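Local coordinates for cellulose-binding protein (Saccharophagus degradans, PDB 2YHG) that probably binds polysaccharide and may hydrolyse glycosidic bonds, its part described here being the C-terminal piece with a nucleoside hydrolase-like domain and two calcium sites, at residues A[30-35]-A[144-149]; A[84-89]-A[101-106]; A[181-186]-A[245-250]. One frame throughout, in Å; residues are numbered along the deposited sequence. Where two conformers were deposited one is given.

Contact 1: residues A[30-35]-A[144-149]; sequences RVIHTT and RPVWAT
Two neighbouring strands at the middle of the parallel sheet of the nucleoside hydrolase-like domain, 30-35 and 146-149, run side by side here in register, Val31 beside Trp147 and His33 beside Thr149. The backbone pairing passes from Arg30 O, which takes Trp147 N at 3.0 Å, to Ile32, whose N and O both bond the other strand, and on to Thr149 O. That last carbonyl accepts twice from Thr34: from its N, above the carbonyl plane, and from OG1 in the plane, 2.7 Å from Thr149 O. On the His33 face, Thr149 OG1 reaches the ring edge, 2.8 Å from His33 ND1 and nearly straight (168°), while Gln50 holds NE2 at the far side of the ring. On the other face Ile32 CD1 meets Val146 CG2 at 3.9 Å. The Arg30 chain bends at chi3 (63°), bringing NH1 to Arg144 O (2.9 Å) with Val146 CB over one guanidinium face; Arg30 CG in turn lies 3.5 Å above the Arg144 guanidinium plane. Because Glu60 pairs with Arg30 and Asp58 with Arg144, the nearness of the two arginines is probably well compensated. Gripped from two sides, the His33 ring has its rotation fixed next to Trp151 of the calcium site.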
# COMPACT_ATOMS: atom_id res chain seq x y z
N ARG A 30 5.73 3.26 -6.81
CA ARG A 30 6.84 3.91 -6.12
C ARG A 30 6.37 4.34 -4.75
O ARG A 30 5.38 5.07 -4.63
CB ARG A 30 7.27 5.14 -6.91
CG ARG A 30 7.72 4.86 -8.35
CD ARG A 30 8.00 6.13 -9.11
NE ARG A 30 9.11 6.86 -8.51
CZ ARG A 30 9.37 8.14 -8.74
NH1 ARG A 30 8.54 8.87 -9.51
NH2 ARG A 30 10.42 8.70 -8.20
N VAL A 31 7.13 3.98 -3.73
CA VAL A 31 6.71 4.26 -2.35
C VAL A 31 7.90 4.67 -1.50
O VAL A 31 8.98 4.06 -1.58
CB VAL A 31 6.00 3.05 -1.72
CG1 VAL A 31 5.43 3.43 -0.33
CG2 VAL A 31 4.89 2.52 -2.59
N ILE A 32 7.69 5.68 -0.65
CA ILE A 32 8.62 6.12 0.34
C ILE A 32 7.86 6.06 1.67
O ILE A 32 6.78 6.63 1.79
CB ILE A 32 9.04 7.58 0.06
CG1 ILE A 32 9.86 7.65 -1.23
CG2 ILE A 32 9.77 8.18 1.26
CD1 ILE A 32 10.03 9.06 -1.75
N HIS A 33 8.47 5.44 2.69
CA HIS A 33 7.88 5.38 4.02
C HIS A 33 8.60 6.29 4.96
O HIS A 33 9.83 6.33 5.00
CB HIS A 33 7.91 3.97 4.56
CG HIS A 33 7.13 3.03 3.74
ND1 HIS A 33 5.80 3.24 3.46
CD2 HIS A 33 7.48 1.85 3.17
CE1 HIS A 33 5.38 2.21 2.75
NE2 HIS A 33 6.37 1.36 2.54
N THR A 34 7.83 7.00 5.78
CA THR A 34 8.36 7.71 6.94
C THR A 34 7.77 7.07 8.18
O THR A 34 6.59 6.71 8.19
CB THR A 34 8.11 9.24 6.88
OG1 THR A 34 6.77 9.60 7.30
CG2 THR A 34 8.37 9.81 5.49
N THR A 35 8.60 6.83 9.19
CA THR A 35 8.19 5.98 10.31
C THR A 35 8.80 6.49 11.62
O THR A 35 10.02 6.78 11.69
CB THR A 35 8.58 4.49 10.08
OG1 THR A 35 8.49 3.78 11.32
CG2 THR A 35 10.02 4.32 9.56
N ARG A 144 5.67 7.61 -13.24
CA ARG A 144 4.86 7.11 -12.17
C ARG A 144 4.87 8.11 -11.01
O ARG A 144 5.92 8.63 -10.64
CB ARG A 144 5.42 5.79 -11.69
CG ARG A 144 5.29 4.64 -12.70
CD ARG A 144 5.97 3.41 -12.17
NE ARG A 144 7.39 3.62 -11.94
CZ ARG A 144 8.15 2.81 -11.22
NH1 ARG A 144 7.63 1.72 -10.68
NH2 ARG A 144 9.43 3.08 -11.06
N PRO A 145 3.74 8.31 -10.36
CA PRO A 145 3.71 9.14 -9.17
C PRO A 145 4.44 8.44 -8.03
O PRO A 145 4.71 7.25 -8.08
CB PRO A 145 2.22 9.27 -8.89
CG PRO A 145 1.57 8.16 -9.58
CD PRO A 145 2.42 7.78 -10.72
N VAL A 146 4.71 9.20 -6.98
CA VAL A 146 5.27 8.57 -5.83
C VAL A 146 4.47 8.84 -4.58
O VAL A 146 3.90 9.91 -4.34
CB VAL A 146 6.72 8.93 -5.68
CG1 VAL A 146 6.86 10.40 -5.55
CG2 VAL A 146 7.38 8.17 -4.54
N TRP A 147 4.30 7.74 -3.85
CA TRP A 147 3.63 7.75 -2.57
C TRP A 147 4.63 8.04 -1.48
O TRP A 147 5.71 7.45 -1.44
CB TRP A 147 2.97 6.42 -2.28
CG TRP A 147 1.79 6.17 -3.12
CD1 TRP A 147 1.78 5.75 -4.43
CD2 TRP A 147 0.44 6.47 -2.80
NE1 TRP A 147 0.51 5.78 -4.93
CE2 TRP A 147 -0.34 6.22 -3.95
CE3 TRP A 147 -0.20 6.95 -1.65
CZ2 TRP A 147 -1.71 6.45 -3.98
CZ3 TRP A 147 -1.56 7.15 -1.67
CH2 TRP A 147 -2.30 6.92 -2.85
N ALA A 148 4.24 8.92 -0.57
CA ALA A 148 4.96 9.11 0.69
C ALA A 148 3.99 8.82 1.81
O ALA A 148 2.87 9.31 1.79
CB ALA A 148 5.59 10.50 0.80
N THR A 149 4.42 8.04 2.79
CA THR A 149 3.53 7.58 3.82
C THR A 149 3.93 8.10 5.19
O THR A 149 5.11 8.42 5.46
CB THR A 149 3.40 6.07 3.84
OG1 THR A 149 4.60 5.55 4.41
CG2 THR A 149 3.17 5.51 2.43
O HOH W 1 3.59 4.78 -8.37

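Contact 2: residues A[84-89]-A[101-106]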
# COMPACT_ATOMS: atom_id res chain seq x y z
N ASN A 84 20.01 -5.28 8.52
CA ASN A 84 21.04 -6.31 8.69
C ASN A 84 20.41 -7.68 8.56
O ASN A 84 20.96 -8.57 7.90
CB ASN A 84 21.73 -6.12 10.04
CG ASN A 84 22.82 -7.10 10.26
OD1 ASN A 84 23.77 -7.20 9.48
ND2 ASN A 84 22.68 -7.89 11.31
N ALA A 85 19.24 -7.88 9.16
CA ALA A 85 18.50 -9.13 8.99
C ALA A 85 18.10 -9.35 7.54
O ALA A 85 18.21 -10.47 7.01
CB ALA A 85 17.26 -9.16 9.90
N TYR A 86 17.65 -8.30 6.87
CA TYR A 86 17.32 -8.42 5.45
C TYR A 86 18.51 -8.91 4.64
O TYR A 86 18.35 -9.77 3.77
CB TYR A 86 16.80 -7.11 4.89
CG TYR A 86 16.47 -7.17 3.42
CD1 TYR A 86 15.25 -7.67 2.98
CD2 TYR A 86 17.37 -6.71 2.46
CE1 TYR A 86 14.93 -7.68 1.62
CE2 TYR A 86 17.07 -6.76 1.09
CZ TYR A 86 15.83 -7.22 0.69
OH TYR A 86 15.47 -7.20 -0.62
N SER A 87 19.69 -8.39 4.94
CA SER A 87 20.86 -8.80 4.20
C SER A 87 21.13 -10.30 4.37
O SER A 87 21.64 -10.97 3.46
CB SER A 87 22.08 -7.96 4.57
OG SER A 87 22.63 -8.35 5.82
N GLN A 88 20.78 -10.87 5.52
CA GLN A 88 20.93 -12.30 5.72
C GLN A 88 19.88 -13.12 4.98
O GLN A 88 20.17 -14.23 4.55
CB GLN A 88 20.88 -12.62 7.22
CG GLN A 88 22.00 -11.97 8.01
CD GLN A 88 21.80 -12.09 9.51
OE1 GLN A 88 21.57 -13.19 10.02
NE2 GLN A 88 21.65 -10.96 10.17
N ALA A 89 18.68 -12.56 4.81
CA ALA A 89 17.57 -13.23 4.12
C ALA A 89 17.64 -13.08 2.60
O ALA A 89 17.07 -13.88 1.85
CB ALA A 89 16.23 -12.69 4.63
N PRO A 101 15.04 -5.62 -3.79
CA PRO A 101 16.10 -4.61 -3.76
C PRO A 101 17.36 -5.13 -3.06
O PRO A 101 17.27 -5.91 -2.11
CB PRO A 101 15.46 -3.47 -2.97
CG PRO A 101 14.38 -4.10 -2.16
CD PRO A 101 13.87 -5.25 -2.97
N THR A 102 18.54 -4.71 -3.52
CA THR A 102 19.75 -5.19 -2.88
C THR A 102 19.87 -4.58 -1.48
O THR A 102 19.43 -3.47 -1.23
CB THR A 102 21.00 -4.88 -3.70
OG1 THR A 102 21.18 -3.47 -3.71
CG2 THR A 102 20.91 -5.42 -5.13
N PRO A 103 20.57 -5.29 -0.60
CA PRO A 103 20.88 -4.72 0.69
C PRO A 103 21.61 -3.40 0.60
O PRO A 103 21.26 -2.45 1.32
CB PRO A 103 21.73 -5.79 1.36
CG PRO A 103 21.23 -7.08 0.78
CD PRO A 103 20.98 -6.71 -0.67
N ALA A 104 22.52 -3.26 -0.36
CA ALA A 104 23.23 -2.02 -0.51
C ALA A 104 22.29 -0.87 -0.90
O ALA A 104 22.46 0.26 -0.45
CB ALA A 104 24.39 -2.16 -1.53
N TYR A 105 21.38 -1.14 -1.82
CA TYR A 105 20.42 -0.12 -2.21
C TYR A 105 19.57 0.33 -1.01
O TYR A 105 19.38 1.52 -0.78
CB TYR A 105 19.55 -0.59 -3.35
CG TYR A 105 18.44 0.38 -3.64
CD1 TYR A 105 18.69 1.62 -4.20
CD2 TYR A 105 17.15 0.10 -3.23
CE1 TYR A 105 17.66 2.53 -4.38
CE2 TYR A 105 16.11 0.99 -3.42
CZ TYR A 105 16.37 2.21 -3.96
OH TYR A 105 15.34 3.09 -4.19
N LEU A 106 19.07 -0.63 -0.24
CA LEU A 106 18.25 -0.28 0.91
C LEU A 106 19.03 0.52 1.93
O LEU A 106 18.51 1.49 2.48
CB LEU A 106 17.66 -1.50 1.57
CG LEU A 106 16.62 -2.24 0.74
CD1 LEU A 106 16.06 -3.41 1.55
CD2 LEU A 106 15.50 -1.36 0.24
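Tyr86 projects from helix 77-93 into a hollow at the start of helix 103-108, bounded by Pro101, Pro103 and Leu106, where the chain comes back after the turn between the two helices. With CG anti to the backbone N (chi1 179°), the Tyr86 ring extends out from its helix and reaches the loop with its hydroxyl end. There OH donates to Pro101 O at 2.7 Å, in the carbonyl plane and on a lone pair, and the same oxygen lies at the ring edge. The Pro101 ring adds to this end of the hollow through CD, 3.4 Å from Tyr86 OH. Leu106 closes one face of the aromatic ring: its CD1 sits 3.5 Å above the plane, displaced toward the rim near Tyr86 CE2, in a CH-pi contact. Nearer helix 77-93, the pyrrolidine ring of Pro103 is the bump that rests on Ser87, with Pro103 CG 3.8 Å from Ser87 CA. Thr102, turned away from this packing, serves as N-cap, its OG1 accepting from Tyr105 N at 3.0 Å. Leu51 of helix 42-52 touches both Tyr86 and Leu106. The buried phenol thus spends its proton on a loop carbonyl, so one directed bond and apolar contacts from Pro103 and Leu106 join the tyrosine to the loop and the first turn of helix 103-108.

Contact 3: residues A[181-186]-A[245-250]; sequences RVYDIL and TPAFLH
Tyr183 and Ile185 of strand 180-185, in the parallel sheet, pack against Pro246, Ala247 and His250 on and just after the short helix 246-249, mostly through apolar contacts. The methyl of Ala247 fits between two side chains of the strand, 3.6 Å from Tyr183 CD1 and 3.9 Å from Ile185 CG1. Pro246 CB packs on the phenol end, 4.2 Å from Tyr183 CZ, and Ile185 CD1 approaches the same carbon loosely. Aromatic contacts come next. Ala247 CA stands over one face of the Tyr183 ring, 3.7 Å from its centroid and 18° off the normal, a CH-pi contact displaced toward the rim. The His250 and Tyr183 rings meet obliquely, their planes 53° apart, with His250 CB 3.7 Å from Tyr183 CE2; His250 CG is anti to the backbone N (chi1 -172°), carrying the imidazole back to the strand. Polar bonds between the two segments are absent: Tyr183 OH pairs with Gly268 O, and His250 NE2 with Pro259 O. Asp244, a calcium ligand that touches Ile185, directly precedes the helical segment. Shape and ring contacts thus seat the helix on the sheet, while hydrogen bonds to loop carbonyls hold the outer end of Tyr183 and probably limit the rotation of the His250 imidazole.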
# COMPACT_ATOMS: atom_id res chain seq x y z
N ARG A 181 1.51 11.54 -3.70
CA ARG A 181 0.32 11.09 -2.99
C ARG A 181 0.75 10.81 -1.56
O ARG A 181 1.89 10.38 -1.35
CB ARG A 181 -0.33 9.85 -3.55
CG ARG A 181 -1.01 10.04 -4.91
CD ARG A 181 -0.07 9.58 -5.99
NE ARG A 181 -0.76 9.64 -7.32
CZ ARG A 181 -0.80 10.72 -8.10
NH1 ARG A 181 -0.25 11.85 -7.74
NH2 ARG A 181 -1.26 10.58 -9.33
N VAL A 182 -0.14 11.05 -0.61
CA VAL A 182 0.16 10.78 0.79
C VAL A 182 -0.82 9.76 1.34
O VAL A 182 -2.04 9.90 1.19
CB VAL A 182 0.11 12.08 1.63
CG1 VAL A 182 0.30 11.78 3.13
CG2 VAL A 182 1.18 13.07 1.15
N TYR A 183 -0.27 8.76 2.05
CA TYR A 183 -1.07 7.81 2.83
C TYR A 183 -0.63 7.99 4.28
O TYR A 183 0.47 7.60 4.66
CB TYR A 183 -0.87 6.37 2.34
CG TYR A 183 -1.90 5.40 2.85
CD1 TYR A 183 -2.05 5.13 4.20
CD2 TYR A 183 -2.72 4.70 1.98
CE1 TYR A 183 -2.95 4.18 4.64
CE2 TYR A 183 -3.65 3.74 2.43
CZ TYR A 183 -3.75 3.50 3.77
OH TYR A 183 -4.62 2.56 4.31
N ASP A 184 -1.51 8.61 5.06
CA ASP A 184 -1.29 8.95 6.47
C ASP A 184 -2.06 7.95 7.32
O ASP A 184 -3.27 7.84 7.20
CB ASP A 184 -1.81 10.38 6.68
CG ASP A 184 -2.04 10.81 8.10
OD1 ASP A 184 -1.62 10.09 9.03
OD2 ASP A 184 -2.65 11.92 8.27
N ILE A 185 -1.36 7.21 8.19
CA ILE A 185 -2.02 6.33 9.14
C ILE A 185 -2.47 7.15 10.36
O ILE A 185 -1.64 7.62 11.14
CB ILE A 185 -1.11 5.18 9.59
CG1 ILE A 185 -0.76 4.27 8.39
CG2 ILE A 185 -1.79 4.41 10.74
CD1 ILE A 185 -1.85 3.28 8.03
N LEU A 186 -3.78 7.31 10.47
CA LEU A 186 -4.48 7.80 11.66
C LEU A 186 -4.32 9.26 12.00
O LEU A 186 -5.13 9.77 12.80
CB LEU A 186 -4.17 6.94 12.90
CG LEU A 186 -4.86 5.59 12.89
CD1 LEU A 186 -4.11 4.57 13.76
CD2 LEU A 186 -6.29 5.74 13.41
N THR A 245 0.70 -0.99 8.47
CA THR A 245 0.88 -1.80 7.26
C THR A 245 -0.09 -1.49 6.12
O THR A 245 0.34 -1.60 4.98
CB THR A 245 0.91 -3.28 7.67
OG1 THR A 245 2.19 -3.47 8.28
CG2 THR A 245 0.68 -4.24 6.52
N PRO A 246 -1.31 -1.03 6.38
CA PRO A 246 -2.17 -0.63 5.24
C PRO A 246 -1.50 0.40 4.32
O PRO A 246 -1.86 0.47 3.13
CB PRO A 246 -3.43 -0.14 5.90
CG PRO A 246 -3.50 -1.03 7.14
CD PRO A 246 -2.07 -1.03 7.64
N ALA A 247 -0.60 1.22 4.86
CA ALA A 247 0.08 2.25 4.09
C ALA A 247 1.02 1.71 3.02
O ALA A 247 1.42 2.48 2.14
CB ALA A 247 0.82 3.18 5.02
N PHE A 248 1.37 0.44 3.04
CA PHE A 248 1.93 -0.19 1.84
C PHE A 248 1.07 -1.26 1.24
O PHE A 248 1.19 -1.50 0.03
CB PHE A 248 3.39 -0.71 2.01
CG PHE A 248 3.57 -1.69 3.10
CD1 PHE A 248 3.83 -1.26 4.40
CD2 PHE A 248 3.60 -3.06 2.85
CE1 PHE A 248 4.05 -2.16 5.42
CE2 PHE A 248 3.76 -3.96 3.88
CZ PHE A 248 4.02 -3.50 5.16
N LEU A 249 0.16 -1.88 1.97
CA LEU A 249 -0.72 -2.85 1.31
C LEU A 249 -1.57 -2.16 0.26
O LEU A 249 -1.99 -2.82 -0.71
CB LEU A 249 -1.61 -3.59 2.32
CG LEU A 249 -0.89 -4.40 3.37
CD1 LEU A 249 -1.95 -5.20 4.16
CD2 LEU A 249 0.17 -5.31 2.76
N HIS A 250 -1.86 -0.88 0.40
CA HIS A 250 -2.61 -0.12 -0.60
C HIS A 250 -1.99 -0.28 -1.99
O HIS A 250 -2.74 -0.29 -2.98
CB HIS A 250 -2.62 1.34 -0.15
CG HIS A 250 -3.51 2.21 -0.96
ND1 HIS A 250 -4.82 1.90 -1.20
CD2 HIS A 250 -3.24 3.40 -1.56
CE1 HIS A 250 -5.32 2.86 -1.96
NE2 HIS A 250 -4.40 3.79 -2.19

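Contacts 1 and 3 lie in the core of the nucleoside hydrolase-like domain, their centres 9 Å apart, and meet through one sheet: strand 146-150 pairs with 30-35 on one side and 180-185 on the other, where Ala148 N and Arg181 O are 2.9 Å apart, probably hydrogen-bonded. Trp147 and Tyr183 also touch. Contact 2, nested in sequence within the loop closed by contact 1, lies nearer the surface, about 19 Å from contact 1 and 23 Å from contact 3, centre to centre. Backbone hydrogen bonds dominate contact 1, joined by side-chain bonds of Arg30, His33 and Thr34; helix 246-249 meets its strand without hydrogen bonds; contact 2 combines apolar packing with one.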